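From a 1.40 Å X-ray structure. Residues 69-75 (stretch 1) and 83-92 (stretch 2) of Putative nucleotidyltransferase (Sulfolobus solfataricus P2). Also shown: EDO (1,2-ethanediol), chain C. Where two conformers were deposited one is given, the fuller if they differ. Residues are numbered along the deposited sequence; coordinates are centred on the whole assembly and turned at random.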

ATOM      1  N   ASP A  69     -17.265  -4.512  -4.523  1.00 12.23           N
ATOM      2  CA  ASP A  69     -17.166  -4.972  -3.148  1.00 12.32           C
ATOM      3  C   ASP A  69     -15.748  -4.818  -2.609  1.00 11.96           C
ATOM      4  O   ASP A  69     -15.587  -4.439  -1.449  1.00 13.08           O
ATOM      5  CB  ASP A  69     -17.643  -6.413  -2.970  1.00 11.78           C
ATOM      6  CG  ASP A  69     -19.145  -6.556  -2.929  1.00  9.97           C
ATOM      7  OD1 ASP A  69     -19.812  -5.653  -2.399  1.00 12.62           O
ATOM      8  OD2 ASP A  69     -19.685  -7.596  -3.305  1.00 14.68           O
ATOM      9  N   ARG A  70     -14.744  -5.112  -3.424  1.00 13.51           N
ATOM     10  CA  ARG A  70     -13.342  -4.963  -3.019  1.00 12.67           C
ATOM     11  C   ARG A  70     -13.024  -3.513  -2.695  1.00 12.07           C
ATOM     12  O   ARG A  70     -12.440  -3.226  -1.656  1.00 12.69           O
ATOM     13  CB  ARG A  70     -12.398  -5.520  -4.080  1.00 13.74           C
ATOM     14  CG  ARG A  70     -12.471  -7.020  -4.208  1.00 14.00           C
ATOM     15  CD  ARG A  70     -11.562  -7.424  -5.306  1.00 12.47           C
ATOM     16  NE  ARG A  70     -11.530  -8.871  -5.515  1.00 13.11           N
ATOM     17  CZ  ARG A  70     -10.579  -9.540  -6.161  1.00 14.11           C
ATOM     18  NH1 ARG A  70      -9.528  -8.926  -6.695  1.00 13.75           N
ATOM     19  NH2 ARG A  70     -10.688 -10.864  -6.254  1.00 13.47           N
HETATM   20  N   MSE A  71     -13.378  -2.619  -3.605  1.00 12.99           N
HETATM   21  CA  MSE A  71     -13.184  -1.166  -3.330  1.00 15.40           C
HETATM   22  C   MSE A  71     -13.841  -0.695  -2.023  1.00 15.73           C
HETATM   23  O   MSE A  71     -13.222   0.013  -1.238  1.00 16.59           O
HETATM   24  CB  MSE A  71     -13.736  -0.310  -4.468  1.00 15.60           C
HETATM   25  CG  MSE A  71     -12.869  -0.278  -5.694  1.00 19.92           C
HETATM   26 SE   MSE A  71     -13.507   1.004  -6.992  0.75 21.49          SE
HETATM   27  CE  MSE A  71     -13.888   2.434  -5.892  1.00 16.34           C
ATOM     28  N   TYR A  72     -15.087  -1.135  -1.816  1.00 15.28           N
ATOM     29  CA  TYR A  72     -15.902  -0.761  -0.631  1.00 15.98           C
ATOM     30  C   TYR A  72     -15.227  -1.242   0.650  1.00 15.48           C
ATOM     31  O   TYR A  72     -15.412  -0.625   1.676  1.00 17.22           O
ATOM     32  CB  TYR A  72     -17.322  -1.339  -0.777  1.00 19.03           C
ATOM     33  CG  TYR A  72     -18.407  -0.819   0.183  1.00 19.86           C
ATOM     34  CD1 TYR A  72     -18.968   0.454  -0.009  1.00 23.29           C
ATOM     35  CD2 TYR A  72     -18.933  -1.623   1.232  1.00 22.45           C
ATOM     36  CE1 TYR A  72     -20.005   0.930   0.841  1.00 23.61           C
ATOM     37  CE2 TYR A  72     -19.951  -1.132   2.112  1.00 21.19           C
ATOM     38  CZ  TYR A  72     -20.490   0.124   1.888  1.00 22.35           C
ATOM     39  OH  TYR A  72     -21.474   0.620   2.712  1.00 23.98           O
HETATM   40  N   MSE A  73     -14.431  -2.331   0.595  1.00 14.05           N
HETATM   41  CA  MSE A  73     -13.725  -2.843   1.795  0.50 13.98           C
HETATM   42  C   MSE A  73     -12.782  -1.830   2.420  1.00 15.13           C
HETATM   43  O   MSE A  73     -12.683  -1.726   3.643  1.00 15.65           O
HETATM   44  CB  MSE A  73     -12.833  -4.070   1.515  0.50 13.15           C
HETATM   45  CG  MSE A  73     -13.481  -5.317   0.936  0.50 12.72           C
HETATM   46 SE   MSE A  73     -12.268  -6.760   0.673  0.38 14.93          SE
HETATM   47  CE  MSE A  73     -11.946  -7.100   2.556  0.50 15.03           C
ATOM     48  N   VAL A  74     -12.062  -1.094   1.579  1.00 15.87           N
ATOM     49  CA  VAL A  74     -11.053  -0.136   2.051  1.00 15.10           C
ATOM     50  C   VAL A  74     -11.350   1.327   1.818  1.00 15.23           C
ATOM     51  O   VAL A  74     -10.711   2.160   2.430  1.00 16.25           O
ATOM     52  CB  VAL A  74      -9.657  -0.493   1.458  1.00 15.07           C
ATOM     53  CG1 VAL A  74      -9.304  -1.955   1.823  1.00 16.97           C
ATOM     54  CG2 VAL A  74      -9.576  -0.282  -0.072  1.00 12.70           C
ATOM     55  N   SER A  75     -12.325   1.638   0.962  1.00 16.07           N
ATOM     56  CA  SER A  75     -12.647   3.024   0.569  1.00 15.84           C
ATOM     57  C   SER A  75     -12.631   4.037   1.669  1.00 13.20           C
ATOM     58  O   SER A  75     -11.958   5.071   1.555  1.00 14.32           O
ATOM     59  CB  SER A  75     -14.027   3.077  -0.090  1.00 17.51           C
ATOM     60  OG  SER A  75     -14.294   4.401  -0.514  1.00 25.76           O
TER
HETATM   61  C1  EDO C 112      -9.257   1.449  -7.585  1.00 32.81           C
HETATM   62  O1  EDO C 112     -10.358   1.043  -8.429  1.00 32.36           O
HETATM   63  C2  EDO C 112      -9.570   2.637  -6.669  1.00 30.92           C
HETATM   64  O2  EDO C 112      -9.614   3.905  -7.348  1.00 31.67           O
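Stretch 2 83-92: DYIVLDEGEK

Residues 83-88 of stretch 2 form the end of a β-strand that begins earlier in the chain; their phi/psi pairs, from -150/166 at Tyr84 to -78/156 at Asp88, are all extended. The strand packs on the helix of stretch 1 with an axis-to-axis closest approach of 8.3 Å. The N-to-C directions make an angle of 119°, so the strand crosses the helix obliquely and runs partly against it. The nearest CA atoms across the contact are those of Arg70 and Val86, 6.0 Å apart, and the contact buries 399 Å² in all, counting both sides.

The alternation expected of a strand is seen in the side chains: the CA-to-CB bonds of Tyr84 and Val86 point toward the helix, whereas those of Ile85 and Leu87 point away, and Leu87 is touched only by the Arg70 guanidinium. From the helix, Arg70 and Val74, one turn apart, point toward the strand, while Tyr72 points away and makes no contact.

Apolar packing centres on these inward residues. Val74 CG2 lies 3.4 Å from Tyr84 CE2 and 3.6 Å from Val86 CG2, so this one methyl touches both strand side chains. Val86 CG1 in turn is 3.8 Å from Arg70 CB and 4.3 Å from SE of Met73, a selenomethionine. Tyr84, with chi1 at 71° (p), carries its ring to Met71, also a selenomethionine: Tyr84 OH is 3.6 Å from both Met71 O and Met71 CB, and Met71 CA lies at the ring edge. An ethanediol, probably from the crystallisation liquor, places its C2 over one face of the same ring, and its O1 is 3.5 Å from Met71 SE.

Polar contacts gather toward the C-terminal end of the strand and just beyond it, around the Arg70 guanidinium. With chi2 and chi3 both near 180°, the arginine is extended far enough to pass Val86 and meet Glu91, beyond the strand's end. Their salt bridge is bidentate: Arg70 NH1 donates to Glu91 OE1 at 2.8 Å (N-H...acceptor angle 145°), and Arg70 NH2 to Glu91 OE2 at 3.0 Å (170°). OE1 lies near the guanidinium plane, at its edge, as suits N-H donors that lie in that plane. Arg70 NH1 also makes a weak hydrogen bond to Val86 O, 3.5 Å away, and water 1 supplements it, donating to Val86 O at 2.8 Å and accepting from Arg70 NH1 at 3.3 Å.

Within stretch 2, Asp88 N donates to Glu91 OE1 at 2.9 Å, which holds the Glu91 carboxylate; the turn itself is braced by Glu91 N to Asp88 O at 2.9 Å and Gly90 N to Asp88 OD2 at 3.1 Å.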

ATOM      1  N   ASP A  83      -3.524   6.252  -3.808  1.00 11.96           N
ATOM      2  CA  ASP A  83      -4.358   5.401  -4.683  1.00 12.33           C
ATOM      3  C   ASP A  83      -4.089   3.983  -4.270  1.00  9.65           C
ATOM      4  O   ASP A  83      -3.134   3.722  -3.537  1.00  9.65           O
ATOM      5  CB  ASP A  83      -4.130   5.668  -6.163  1.00 11.06           C
ATOM      6  CG  ASP A  83      -5.305   5.199  -7.050  1.00 14.44           C
ATOM      7  OD1 ASP A  83      -6.308   4.685  -6.545  1.00 16.74           O
ATOM      8  OD2 ASP A  83      -5.255   5.413  -8.277  1.00 19.49           O
ATOM      9  N   TYR A  84      -4.991   3.095  -4.659  1.00 10.38           N
ATOM     10  CA  TYR A  84      -4.895   1.714  -4.188  1.00 10.35           C
ATOM     11  C   TYR A  84      -5.448   0.664  -5.138  1.00 10.28           C
ATOM     12  O   TYR A  84      -6.196   0.967  -6.064  1.00 11.14           O
ATOM     13  CB  TYR A  84      -5.620   1.641  -2.800  1.00 13.14           C
ATOM     14  CG  TYR A  84      -7.107   1.762  -2.923  1.00 13.68           C
ATOM     15  CD1 TYR A  84      -7.722   3.007  -2.922  1.00 15.26           C
ATOM     16  CD2 TYR A  84      -7.910   0.629  -3.117  1.00 15.89           C
ATOM     17  CE1 TYR A  84      -9.105   3.119  -3.078  1.00 15.71           C
ATOM     18  CE2 TYR A  84      -9.286   0.734  -3.282  1.00 15.81           C
ATOM     19  CZ  TYR A  84      -9.879   1.983  -3.242  1.00 18.33           C
ATOM     20  OH  TYR A  84     -11.237   2.078  -3.412  1.00 20.13           O
ATOM     21  N   ILE A  85      -5.091  -0.566  -4.833  1.00 11.37           N
ATOM     22  CA  ILE A  85      -5.654  -1.760  -5.485  1.00  9.79           C
ATOM     23  C   ILE A  85      -5.937  -2.776  -4.360  1.00 10.28           C
ATOM     24  O   ILE A  85      -5.159  -2.861  -3.407  1.00  9.51           O
ATOM     25  CB  ILE A  85      -4.706  -2.435  -6.510  1.00 10.44           C
ATOM     26  CG1 ILE A  85      -4.468  -1.466  -7.673  1.00  9.86           C
ATOM     27  CG2 ILE A  85      -5.271  -3.785  -7.078  1.00 13.83           C
ATOM     28  CD1 ILE A  85      -3.447  -1.937  -8.656  1.00 10.36           C
ATOM     29  N   VAL A  86      -7.016  -3.552  -4.502  1.00  9.81           N
ATOM     30  CA  VAL A  86      -7.339  -4.628  -3.589  1.00 10.12           C
ATOM     31  C   VAL A  86      -7.304  -5.936  -4.407  1.00 11.68           C
ATOM     32  O   VAL A  86      -8.030  -6.067  -5.397  1.00 12.44           O
ATOM     33  CB  VAL A  86      -8.734  -4.474  -2.960  1.00  9.07           C
ATOM     34  CG1 VAL A  86      -9.140  -5.716  -2.137  1.00 11.62           C
ATOM     35  CG2 VAL A  86      -8.850  -3.200  -2.064  1.00 11.00           C
ATOM     36  N   LEU A  87      -6.525  -6.902  -3.940  1.00  8.67           N
ATOM     37  CA  LEU A  87      -6.341  -8.204  -4.615  1.00  9.21           C
ATOM     38  C   LEU A  87      -6.424  -9.332  -3.617  1.00 11.30           C
ATOM     39  O   LEU A  87      -6.190  -9.165  -2.428  1.00 10.85           O
ATOM     40  CB  LEU A  87      -5.003  -8.347  -5.395  1.00 11.38           C
ATOM     41  CG  LEU A  87      -4.801  -7.357  -6.547  1.00 12.84           C
ATOM     42  CD1 LEU A  87      -3.437  -7.589  -7.188  1.00 12.54           C
ATOM     43  CD2 LEU A  87      -5.935  -7.450  -7.594  1.00 13.08           C
ATOM     44  N   ASP A  88      -6.793 -10.488  -4.133  1.00 12.17           N
ATOM     45  CA  ASP A  88      -6.717 -11.732  -3.384  1.00 13.62           C
ATOM     46  C   ASP A  88      -5.255 -12.198  -3.393  1.00 12.37           C
ATOM     47  O   ASP A  88      -4.475 -11.856  -4.309  1.00 14.47           O
ATOM     48  CB  ASP A  88      -7.567 -12.796  -4.099  1.00 13.12           C
ATOM     49  CG  ASP A  88      -7.662 -14.070  -3.346  1.00 12.24           C
ATOM     50  OD1 ASP A  88      -8.309 -14.159  -2.309  1.00 15.03           O
ATOM     51  OD2 ASP A  88      -7.084 -15.080  -3.799  1.00 16.12           O
ATOM     52  N   GLU A  89      -4.909 -12.995  -2.380  1.00 15.18           N
ATOM     53  CA  GLU A  89      -3.603 -13.687  -2.254  0.50 16.28           C
ATOM     54  C   GLU A  89      -3.095 -14.334  -3.568  1.00 17.01           C
ATOM     55  O   GLU A  89      -1.905 -14.256  -3.930  1.00 14.76           O
ATOM     56  CB  GLU A  89      -3.717 -14.748  -1.130  0.50 17.32           C
ATOM     57  CG  GLU A  89      -4.784 -15.857  -1.366  0.50 18.12           C
ATOM     58  CD  GLU A  89      -5.267 -16.592  -0.100  0.50 18.43           C
ATOM     59  OE1 GLU A  89      -4.507 -16.673   0.903  0.50 20.37           O
ATOM     60  OE2 GLU A  89      -6.437 -17.084  -0.127  0.50 19.12           O
ATOM     61  N   GLY A  90      -4.006 -14.991  -4.272  1.00 14.58           N
ATOM     62  CA  GLY A  90      -3.689 -15.669  -5.512  1.00 14.87           C
ATOM     63  C   GLY A  90      -3.482 -14.781  -6.707  1.00 16.53           C
ATOM     64  O   GLY A  90      -3.047 -15.285  -7.745  1.00 19.77           O
ATOM     65  N   GLU A  91      -3.755 -13.471  -6.583  1.00 16.12           N
ATOM     66  CA  GLU A  91      -3.657 -12.524  -7.689  1.00 15.36           C
ATOM     67  C   GLU A  91      -2.534 -11.502  -7.541  1.00 15.60           C
ATOM     68  O   GLU A  91      -2.332 -10.697  -8.443  1.00 14.37           O
ATOM     69  CB  GLU A  91      -4.950 -11.716  -7.748  1.00 15.23           C
ATOM     70  CG  GLU A  91      -6.218 -12.488  -7.975  1.00 17.34           C
ATOM     71  CD  GLU A  91      -7.462 -11.708  -7.620  1.00 17.33           C
ATOM     72  OE1 GLU A  91      -7.374 -10.643  -6.978  1.00 16.17           O
ATOM     73  OE2 GLU A  91      -8.560 -12.192  -7.948  1.00 18.84           O
ATOM     74  N   LYS A  92      -1.815 -11.524  -6.422  1.00 17.22           N
ATOM     75  CA  LYS A  92      -0.813 -10.484  -6.149  1.00 16.51           C
ATOM     76  C   LYS A  92       0.319 -10.319  -7.180  1.00 15.68           C
ATOM     77  O   LYS A  92       0.883  -9.235  -7.294  1.00 15.89           O
ATOM     78  CB  LYS A  92      -0.281 -10.570  -4.725  1.00 17.27           C
ATOM     79  CG  LYS A  92       0.592 -11.752  -4.446  1.00 18.58           C
ATOM     80  CD  LYS A  92       0.937 -11.822  -2.961  1.00 18.39           C
ATOM     81  CE  LYS A  92       1.834 -13.018  -2.759  1.00 17.09           C
ATOM     82  NZ  LYS A  92       1.992 -13.385  -1.338  1.00 23.75           N
TER
HETATM   83  O   HOH W   1      -9.584  -5.784  -7.668  1.00 23.94           O